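Local coordinates for protein aminopeptidase YwaD (Bacillus subtilis, PDB 6HC6) that removes N-terminal amino acids from peptides as a secreted, monomeric M28-family aminopeptidase that works with two zinc ions, at residues R39-H47 against G419-Y427; V325-L335 against E408-A418. One frame throughout, in Å; residues are numbered along the deposited sequence.

Contact 1: residues R39-H47 against G419-Y427. With ACT (acetate ion), chain F.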
loop_
_atom_site.group_PDB
_atom_site.type_symbol
_atom_site.label_atom_id
_atom_site.label_comp_id
_atom_site.label_asym_id
_atom_site.label_seq_id
_atom_site.Cartn_x
_atom_site.Cartn_y
_atom_site.Cartn_z
ATOM N N ARG A 39 3.661 28.844 -15.421
ATOM C CA ARG A 39 3.679 30.003 -14.536
ATOM C C ARG A 39 3.962 29.573 -13.090
ATOM O O ARG A 39 4.693 28.605 -12.869
ATOM C CB ARG A 39 2.360 30.765 -14.657
ATOM C CG ARG A 39 1.963 31.011 -16.115
ATOM C CD ARG A 39 1.369 32.392 -16.333
ATOM N NE ARG A 39 0.206 32.601 -15.480
ATOM C CZ ARG A 39 0.127 33.507 -14.512
ATOM N NH1 ARG A 39 1.139 34.331 -14.265
ATOM N NH2 ARG A 39 -0.982 33.589 -13.796
ATOM N N GLU A 40 3.403 30.283 -12.108
ATOM C CA GLU A 40 3.731 30.028 -10.709
ATOM C C GLU A 40 2.784 28.994 -10.110
ATOM O O GLU A 40 1.559 29.130 -10.191
ATOM C CB GLU A 40 3.688 31.314 -9.887
ATOM C CG GLU A 40 4.434 31.217 -8.571
ATOM C CD GLU A 40 3.712 31.925 -7.450
ATOM O OE1 GLU A 40 2.516 31.627 -7.242
ATOM O OE2 GLU A 40 4.333 32.782 -6.784
ATOM N N LEU A 41 3.365 27.967 -9.495
ATOM C CA LEU A 41 2.623 26.846 -8.924
ATOM C C LEU A 41 2.987 26.759 -7.449
ATOM O O LEU A 41 3.950 26.071 -7.078
ATOM C CB LEU A 41 2.938 25.550 -9.662
ATOM C CG LEU A 41 2.835 25.637 -11.184
ATOM C CD1 LEU A 41 3.510 24.449 -11.861
ATOM C CD2 LEU A 41 1.372 25.739 -11.565
ATOM N N PRO A 42 2.243 27.450 -6.570
ATOM C CA PRO A 42 2.621 27.587 -5.141
ATOM C C PRO A 42 2.272 26.365 -4.298
ATOM O O PRO A 42 1.428 26.402 -3.398
ATOM C CB PRO A 42 1.840 28.836 -4.715
ATOM C CG PRO A 42 0.625 28.833 -5.586
ATOM C CD PRO A 42 1.070 28.275 -6.922
ATOM N N PHE A 43 2.925 25.242 -4.590
ATOM C CA PHE A 43 2.809 24.072 -3.728
ATOM C C PHE A 43 3.413 24.393 -2.363
ATOM O O PHE A 43 4.540 24.883 -2.278
ATOM C CB PHE A 43 3.515 22.864 -4.359
ATOM C CG PHE A 43 3.343 21.587 -3.577
ATOM C CD1 PHE A 43 4.131 21.324 -2.455
ATOM C CD2 PHE A 43 2.393 20.646 -3.953
ATOM C CE1 PHE A 43 3.964 20.156 -1.724
ATOM C CE2 PHE A 43 2.227 19.476 -3.235
ATOM C CZ PHE A 43 3.004 19.225 -2.119
ATOM N N LYS A 44 2.663 24.132 -1.294
ATOM C CA LYS A 44 3.131 24.447 0.057
ATOM C C LYS A 44 3.138 23.176 0.898
ATOM O O LYS A 44 2.076 22.643 1.251
ATOM C CB LYS A 44 2.274 25.532 0.694
ATOM C CG LYS A 44 2.392 26.863 -0.039
ATOM C CD LYS A 44 1.570 27.935 0.612
ATOM C CE LYS A 44 1.454 29.155 -0.292
ATOM N NZ LYS A 44 0.764 30.261 0.414
ATOM N N ALA A 45 4.342 22.713 1.231
ATOM C CA ALA A 45 4.477 21.491 2.020
ATOM C C ALA A 45 3.829 21.625 3.394
ATOM O O ALA A 45 3.424 20.615 3.980
ATOM C CB ALA A 45 5.955 21.116 2.164
ATOM N N LYS A 46 3.709 22.846 3.931
ATOM C CA LYS A 46 3.067 22.977 5.239
ATOM C C LYS A 46 1.628 22.474 5.185
ATOM O O LYS A 46 1.144 21.855 6.138
ATOM C CB LYS A 46 3.125 24.427 5.741
ATOM C CG LYS A 46 2.262 25.414 4.972
ATOM C CD LYS A 46 2.416 26.837 5.501
ATOM C CE LYS A 46 1.537 27.797 4.711
ATOM N NZ LYS A 46 1.763 29.232 5.068
ATOM N N HIS A 47 0.941 22.708 4.062
ATOM C CA HIS A 47 -0.408 22.178 3.897
ATOM C C HIS A 47 -0.401 20.664 3.898
ATOM O O HIS A 47 -1.277 20.028 4.497
ATOM C CB HIS A 47 -1.018 22.664 2.589
ATOM C CG HIS A 47 -1.237 24.138 2.538
ATOM N ND1 HIS A 47 -1.510 24.800 1.362
ATOM C CD2 HIS A 47 -1.233 25.075 3.511
ATOM C CE1 HIS A 47 -1.663 26.089 1.613
ATOM N NE2 HIS A 47 -1.497 26.282 2.909
ATOM N N GLY A 419 6.635 17.485 -4.008
ATOM C CA GLY A 419 5.460 18.223 -4.451
ATOM C C GLY A 419 5.749 19.152 -5.616
ATOM O O GLY A 419 4.985 19.208 -6.588
ATOM N N ASP A 420 6.853 19.897 -5.538
ATOM C CA ASP A 420 7.203 20.801 -6.633
ATOM C C ASP A 420 7.498 20.029 -7.914
ATOM O O ASP A 420 7.106 20.455 -9.009
ATOM C CB ASP A 420 8.392 21.677 -6.247
ATOM C CG ASP A 420 8.008 22.792 -5.292
ATOM O OD1 ASP A 420 6.850 23.262 -5.364
ATOM O OD2 ASP A 420 8.862 23.203 -4.476
ATOM N N LEU A 421 8.159 18.875 -7.800
ATOM C CA LEU A 421 8.504 18.114 -9.000
ATOM C C LEU A 421 7.258 17.536 -9.664
ATOM O O LEU A 421 7.058 17.700 -10.873
ATOM C CB LEU A 421 9.503 17.001 -8.658
ATOM C CG LEU A 421 10.048 16.107 -9.780
ATOM C CD1 LEU A 421 9.063 14.990 -10.207
ATOM C CD2 LEU A 421 10.468 16.941 -10.987
ATOM N N VAL A 422 6.422 16.828 -8.903
ATOM C CA VAL A 422 5.264 16.186 -9.520
ATOM C C VAL A 422 4.227 17.224 -9.933
ATOM O O VAL A 422 3.510 17.037 -10.931
ATOM C CB VAL A 422 4.664 15.125 -8.576
ATOM C CG1 VAL A 422 3.579 14.342 -9.293
ATOM C CG2 VAL A 422 5.757 14.182 -8.055
ATOM N N THR A 423 4.129 18.339 -9.199
ATOM C CA THR A 423 3.206 19.392 -9.632
ATOM C C THR A 423 3.635 19.967 -10.976
ATOM O O THR A 423 2.800 20.203 -11.859
ATOM C CB THR A 423 3.111 20.499 -8.578
ATOM O OG1 THR A 423 2.502 19.972 -7.394
ATOM C CG2 THR A 423 2.258 21.655 -9.087
ATOM N N ALA A 424 4.939 20.183 -11.156
ATOM C CA ALA A 424 5.421 20.686 -12.433
ATOM C C ALA A 424 5.252 19.648 -13.530
ATOM O O ALA A 424 5.007 20.003 -14.687
ATOM C CB ALA A 424 6.884 21.112 -12.321
ATOM N N ALA A 425 5.417 18.369 -13.193
ATOM C CA ALA A 425 5.248 17.306 -14.179
ATOM C C ALA A 425 3.798 17.215 -14.638
ATOM O O ALA A 425 3.519 17.103 -15.835
ATOM C CB ALA A 425 5.703 15.967 -13.594
ATOM N N VAL A 426 2.862 17.234 -13.691
ATOM C CA VAL A 426 1.450 17.219 -14.059
ATOM C C VAL A 426 1.098 18.482 -14.832
ATOM O O VAL A 426 0.363 18.432 -15.827
ATOM C CB VAL A 426 0.578 17.042 -12.804
ATOM C CG1 VAL A 426 -0.914 17.184 -13.154
ATOM C CG2 VAL A 426 0.845 15.687 -12.175
ATOM N N TYR A 427 1.634 19.633 -14.407
ATOM C CA TYR A 427 1.387 20.865 -15.145
ATOM C C TYR A 427 1.840 20.728 -16.588
ATOM O O TYR A 427 1.125 21.138 -17.509
ATOM C CB TYR A 427 2.085 22.050 -14.473
ATOM C CG TYR A 427 1.877 23.370 -15.193
ATOM C CD1 TYR A 427 0.650 24.021 -15.145
ATOM C CD2 TYR A 427 2.907 23.971 -15.900
ATOM C CE1 TYR A 427 0.451 25.233 -15.792
ATOM C CE2 TYR A 427 2.716 25.189 -16.557
ATOM C CZ TYR A 427 1.485 25.812 -16.495
ATOM O OH TYR A 427 1.284 27.019 -17.135
HETATM C C ACT F . -1.531 30.164 3.351
HETATM O O ACT F . -0.363 30.502 3.006
HETATM O OXT ACT F . -1.911 29.086 3.885
HETATM C CH3 ACT F . -2.646 31.240 3.083
HETATM O O HOH W 1 5.107 23.661 -7.473
#
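Phe43 lays its ring on Gly419, the CA standing 3.5 Å from the ring centroid and 12° off the normal, a CH-pi contact over the face. With CG anti to the backbone N (chi1 -175°) the ring is swung onto the helix where a side chain is missing; a CB on Gly419 would clash with ring CE1. Leu41 adds apolar packing: its CD1 lies 3.8 Å from Tyr427 CB while CD2 sits over one face of the tyrosine ring, the side chains crossing at about a right angle. An inverse gamma turn centred on Pro42 points Leu41 and Phe43 at the helix.

Polar links are few. One water donates to Leu41 O (2.7 Å) and Asp420 OD1 (2.8 Å), and Asp420 OD2 is held by Gln416. The one direct bond, Arg39 N to Tyr427 OH, is weak at 3.5 Å. Inside the helix Thr423 OG1 donates to Gly419 O at 2.7 Å, fixing the rotation that sets OG1 3.5 Å from Phe43 CD2. An acetate binds Lys44, Lys46 and His47, all of 39-47.

The chain entering helix 45-59 packs on helix 412-430 of the M28 domain, Phe43 also touching Val269 of helix 260-277, while Leu421 and Val422 pack on strand 382-389.

Contact 2: residues V325-L335 against E408-A418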
loop_
_atom_site.group_PDB
_atom_site.type_symbol
_atom_site.label_atom_id
_atom_site.label_comp_id
_atom_site.label_asym_id
_atom_site.label_seq_id
_atom_site.Cartn_x
_atom_site.Cartn_y
_atom_site.Cartn_z
ATOM N N VAL A 325 6.378 9.840 -0.311
ATOM C CA VAL A 325 7.067 10.987 -0.874
ATOM C C VAL A 325 7.475 11.991 0.201
ATOM O O VAL A 325 7.738 13.136 -0.109
ATOM C CB VAL A 325 6.206 11.664 -1.959
ATOM C CG1 VAL A 325 6.148 10.787 -3.210
ATOM C CG2 VAL A 325 4.804 11.964 -1.424
ATOM N N GLY A 326 7.561 11.575 1.463
ATOM C CA GLY A 326 7.945 12.542 2.474
ATOM C C GLY A 326 8.885 12.103 3.582
ATOM O O GLY A 326 8.952 12.774 4.618
ATOM N N THR A 327 9.631 11.015 3.409
ATOM C CA THR A 327 10.408 10.529 4.543
ATOM C C THR A 327 11.504 11.523 4.899
ATOM O O THR A 327 12.057 12.203 4.029
ATOM C CB THR A 327 11.028 9.161 4.263
ATOM O OG1 THR A 327 11.642 8.682 5.464
ATOM C CG2 THR A 327 12.106 9.260 3.194
ATOM N N SER A 328 11.774 11.641 6.201
ATOM C CA SER A 328 12.921 12.401 6.683
ATOM C C SER A 328 14.201 11.587 6.658
ATOM O O SER A 328 15.273 12.154 6.908
ATOM C CB SER A 328 12.705 12.878 8.121
ATOM O OG SER A 328 12.540 11.767 8.987
ATOM N N TRP A 329 14.112 10.283 6.377
ATOM C CA TRP A 329 15.282 9.409 6.403
ATOM C C TRP A 329 16.393 10.012 5.567
ATOM O O TRP A 329 16.230 10.224 4.366
ATOM C CB TRP A 329 14.917 8.019 5.871
ATOM C CG TRP A 329 16.008 6.976 6.064
ATOM C CD1 TRP A 329 16.730 6.736 7.200
ATOM C CD2 TRP A 329 16.481 6.040 5.087
ATOM N NE1 TRP A 329 17.620 5.708 6.989
ATOM C CE2 TRP A 329 17.485 5.264 5.700
ATOM C CE3 TRP A 329 16.139 5.772 3.756
ATOM C CZ2 TRP A 329 18.164 4.248 5.023
ATOM C CZ3 TRP A 329 16.824 4.765 3.079
ATOM C CH2 TRP A 329 17.815 4.012 3.720
ATOM N N GLU A 330 17.525 10.298 6.211
ATOM C CA GLU A 330 18.533 11.122 5.558
ATOM C C GLU A 330 19.032 10.497 4.261
ATOM O O GLU A 330 19.297 11.218 3.291
ATOM C CB GLU A 330 19.689 11.389 6.518
ATOM C CG GLU A 330 19.414 12.532 7.481
ATOM C CD GLU A 330 20.664 13.324 7.819
ATOM O OE1 GLU A 330 21.750 12.710 7.913
ATOM O OE2 GLU A 330 20.560 14.559 7.982
ATOM N N LYS A 331 19.119 9.167 4.196
ATOM C CA LYS A 331 19.682 8.531 3.008
ATOM C C LYS A 331 18.772 8.581 1.782
ATOM O O LYS A 331 19.259 8.352 0.669
ATOM C CB LYS A 331 20.031 7.089 3.328
ATOM C CG LYS A 331 21.189 7.027 4.317
ATOM C CD LYS A 331 21.480 5.626 4.789
ATOM C CE LYS A 331 21.942 4.755 3.647
ATOM N NZ LYS A 331 23.258 4.108 3.961
ATOM N N ALA A 332 17.477 8.865 1.948
ATOM C CA ALA A 332 16.517 8.721 0.847
ATOM C C ALA A 332 16.447 10.014 0.036
ATOM O O ALA A 332 15.428 10.701 -0.031
ATOM C CB ALA A 332 15.143 8.326 1.379
ATOM N N SER A 333 17.564 10.303 -0.627
ATOM C CA SER A 333 17.805 11.570 -1.303
ATOM C C SER A 333 17.408 11.556 -2.772
ATOM O O SER A 333 17.453 12.610 -3.418
ATOM C CB SER A 333 19.293 11.929 -1.188
ATOM O OG SER A 333 20.064 11.044 -1.973
ATOM N N GLU A 334 17.039 10.401 -3.320
ATOM C CA GLU A 334 16.736 10.261 -4.739
ATOM C C GLU A 334 15.240 10.055 -4.919
ATOM O O GLU A 334 14.637 9.240 -4.219
ATOM C CB GLU A 334 17.508 9.082 -5.340
ATOM C CG GLU A 334 17.474 8.999 -6.854
ATOM C CD GLU A 334 18.441 9.977 -7.529
ATOM O OE1 GLU A 334 18.470 10.020 -8.781
ATOM O OE2 GLU A 334 19.179 10.687 -6.820
ATOM N N LEU A 335 14.635 10.795 -5.848
ATOM C CA LEU A 335 13.216 10.640 -6.136
ATOM C C LEU A 335 13.094 9.708 -7.333
ATOM O O LEU A 335 13.505 10.054 -8.442
ATOM C CB LEU A 335 12.540 11.988 -6.392
ATOM C CG LEU A 335 11.025 11.896 -6.601
ATOM C CD1 LEU A 335 10.300 11.400 -5.338
ATOM C CD2 LEU A 335 10.457 13.238 -7.056
ATOM N N GLU A 408 6.835 12.186 13.048
ATOM C CA GLU A 408 8.179 12.518 13.494
ATOM C C GLU A 408 9.211 12.250 12.403
ATOM O O GLU A 408 10.261 12.899 12.363
ATOM C CB GLU A 408 8.513 11.727 14.780
ATOM C CG GLU A 408 9.983 11.626 15.096
ATOM C CD GLU A 408 10.256 10.952 16.433
ATOM O OE1 GLU A 408 11.277 11.292 17.064
ATOM O OE2 GLU A 408 9.459 10.081 16.845
ATOM N N HIS A 409 8.922 11.324 11.492
ATOM C CA HIS A 409 9.874 10.945 10.455
ATOM C C HIS A 409 9.444 11.452 9.087
ATOM O O HIS A 409 9.721 10.825 8.068
ATOM C CB HIS A 409 10.067 9.427 10.443
ATOM C CG HIS A 409 10.769 8.914 11.664
ATOM N ND1 HIS A 409 10.265 7.896 12.447
ATOM C CD2 HIS A 409 11.930 9.298 12.247
ATOM C CE1 HIS A 409 11.084 7.674 13.460
ATOM N NE2 HIS A 409 12.106 8.507 13.360
ATOM N N ILE A 410 8.755 12.586 9.061
ATOM C CA ILE A 410 8.332 13.240 7.828
ATOM C C ILE A 410 9.147 14.514 7.699
ATOM O O ILE A 410 9.324 15.241 8.679
ATOM C CB ILE A 410 6.822 13.544 7.847
ATOM C CG1 ILE A 410 6.014 12.262 7.662
ATOM C CG2 ILE A 410 6.450 14.561 6.751
ATOM C CD1 ILE A 410 6.139 11.641 6.291
ATOM N N SER A 411 9.658 14.775 6.493
ATOM C CA SER A 411 10.415 15.986 6.202
ATOM C C SER A 411 9.574 16.911 5.325
ATOM O O SER A 411 9.147 16.515 4.234
ATOM C CB SER A 411 11.726 15.649 5.494
ATOM O OG SER A 411 12.202 16.767 4.773
ATOM N N LYS A 412 9.353 18.145 5.789
ATOM C CA LYS A 412 8.690 19.131 4.939
ATOM C C LYS A 412 9.520 19.444 3.702
ATOM O O LYS A 412 8.963 19.745 2.638
ATOM C CB LYS A 412 8.420 20.419 5.720
ATOM C CG LYS A 412 7.079 20.446 6.442
ATOM C CD LYS A 412 7.069 21.497 7.541
ATOM C CE LYS A 412 6.838 22.894 6.988
ATOM N NZ LYS A 412 6.849 23.919 8.072
ATOM N N GLU A 413 10.849 19.410 3.823
ATOM C CA GLU A 413 11.686 19.688 2.660
ATOM C C GLU A 413 11.512 18.616 1.596
ATOM O O GLU A 413 11.524 18.917 0.397
ATOM C CB GLU A 413 13.155 19.789 3.067
ATOM C CG GLU A 413 13.502 21.012 3.885
ATOM C CD GLU A 413 14.789 20.818 4.666
ATOM O OE1 GLU A 413 14.715 20.609 5.899
ATOM O OE2 GLU A 413 15.870 20.862 4.044
ATOM N N ARG A 414 11.361 17.356 2.021
ATOM C CA ARG A 414 11.125 16.271 1.076
ATOM C C ARG A 414 9.733 16.354 0.471
ATOM O O ARG A 414 9.572 16.148 -0.732
ATOM C CB ARG A 414 11.328 14.918 1.764
ATOM C CG ARG A 414 12.794 14.656 2.133
ATOM C CD ARG A 414 13.479 13.830 1.057
ATOM N NE ARG A 414 14.926 13.705 1.260
ATOM C CZ ARG A 414 15.497 12.847 2.098
ATOM N NH1 ARG A 414 14.753 12.043 2.841
ATOM N NH2 ARG A 414 16.821 12.791 2.186
ATOM N N LEU A 415 8.714 16.647 1.287
ATOM C CA LEU A 415 7.384 16.904 0.744
ATOM C C LEU A 415 7.416 18.029 -0.276
ATOM O O LEU A 415 6.785 17.939 -1.338
ATOM C CB LEU A 415 6.414 17.268 1.866
ATOM C CG LEU A 415 6.018 16.140 2.819
ATOM C CD1 LEU A 415 5.251 16.705 4.005
ATOM C CD2 LEU A 415 5.205 15.078 2.074
ATOM N N GLN A 416 8.144 19.101 0.036
ATOM C CA GLN A 416 8.191 20.260 -0.844
ATOM C C GLN A 416 8.850 19.919 -2.173
ATOM O O GLN A 416 8.343 20.283 -3.240
ATOM C CB GLN A 416 8.933 21.404 -0.148
ATOM C CG GLN A 416 8.964 22.690 -0.950
ATOM C CD GLN A 416 7.596 23.318 -1.011
ATOM O OE1 GLN A 416 6.927 23.470 0.015
ATOM N NE2 GLN A 416 7.157 23.674 -2.216
ATOM N N GLN A 417 9.985 19.223 -2.129
ATOM C CA GLN A 417 10.700 18.918 -3.365
ATOM C C GLN A 417 9.924 17.923 -4.216
ATOM O O GLN A 417 9.819 18.094 -5.437
ATOM C CB GLN A 417 12.098 18.382 -3.042
ATOM C CG GLN A 417 12.914 17.960 -4.271
ATOM C CD GLN A 417 13.204 19.110 -5.239
ATOM O OE1 GLN A 417 12.448 19.355 -6.187
ATOM N NE2 GLN A 417 14.312 19.808 -5.010
ATOM N N ALA A 418 9.370 16.881 -3.589
ATOM C CA ALA A 418 8.510 15.956 -4.320
ATOM C C ALA A 418 7.276 16.676 -4.852
ATOM O O ALA A 418 6.901 16.511 -6.018
ATOM C CB ALA A 418 8.102 14.785 -3.426
HETATM O O HOH W 2 9.550 7.906 6.858
#
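Arg414 reaches from the first turns of its helix into the loop 327-332 and spends its guanidinium on backbone carbonyls. NH1 donates to Trp329 O at 2.8 Å, nearly straight at 169° and in the guanidinium plane, and to Thr327 O at 3.0 Å from above that carbonyl's plane; NH2 takes Glu330 O, 3.1 Å away, at the edge. Ala332 O stands over the centre of one face, 3.0 Å above the plane, but is not hydrogen-bonded. Chi1 (-69°, CG anti to the carbonyl carbon) brings CG to 3.2 Å from Thr327 O, and the bend at chi2 (-96°) carries CD and the guanidinium to the turn's carbonyls. With an alanine here the carbonyls of Thr327, Trp329 and Glu330 lose these donors, and the 327-332 loop would probably be freer to shift.

Trp329 to Ala332 form a type I beta turn, and Thr327 OG1 accepts from Trp329 N in an ST turn. Thr327 and Ile410 make a single beta bridge: Ser411 N donates to Gly326 O (2.8 Å) and Ser328 N to His409 O (2.9 Å). Ser411 then N-caps the helix, its OG accepting from Arg414 N.

Leu415 CD2 meets the bare CA of Gly326 at 3.8 Å, where a CB would clash. Ala418 CB packs against Val325 CB, and Trp388 of strand 382-389 touches Ala418 and makes a cation-pi contact with Arg414.

Overall arrangement
Both contacts use helix 412-430: contact 2 holds its N-terminal end and contact 1 the turns that follow, their centres 15 Å apart, and contact 2 is nested within the chain loop closed by contact 1. They join at Gln416, whose NE2 lies 2.9 Å from Phe43 O and whose OE1 lies 3.0 Å from Ala45 N, both probable hydrogen bonds; Phe43 CE1 also packs 3.6 Å from Leu415 O. Contact 2 is the one near the metals: the Val325 side chain is about 6 Å from that of Asp323, a zinc ligand, and about 9 Å from a zinc ion. Contact 1 lies away from the zinc site.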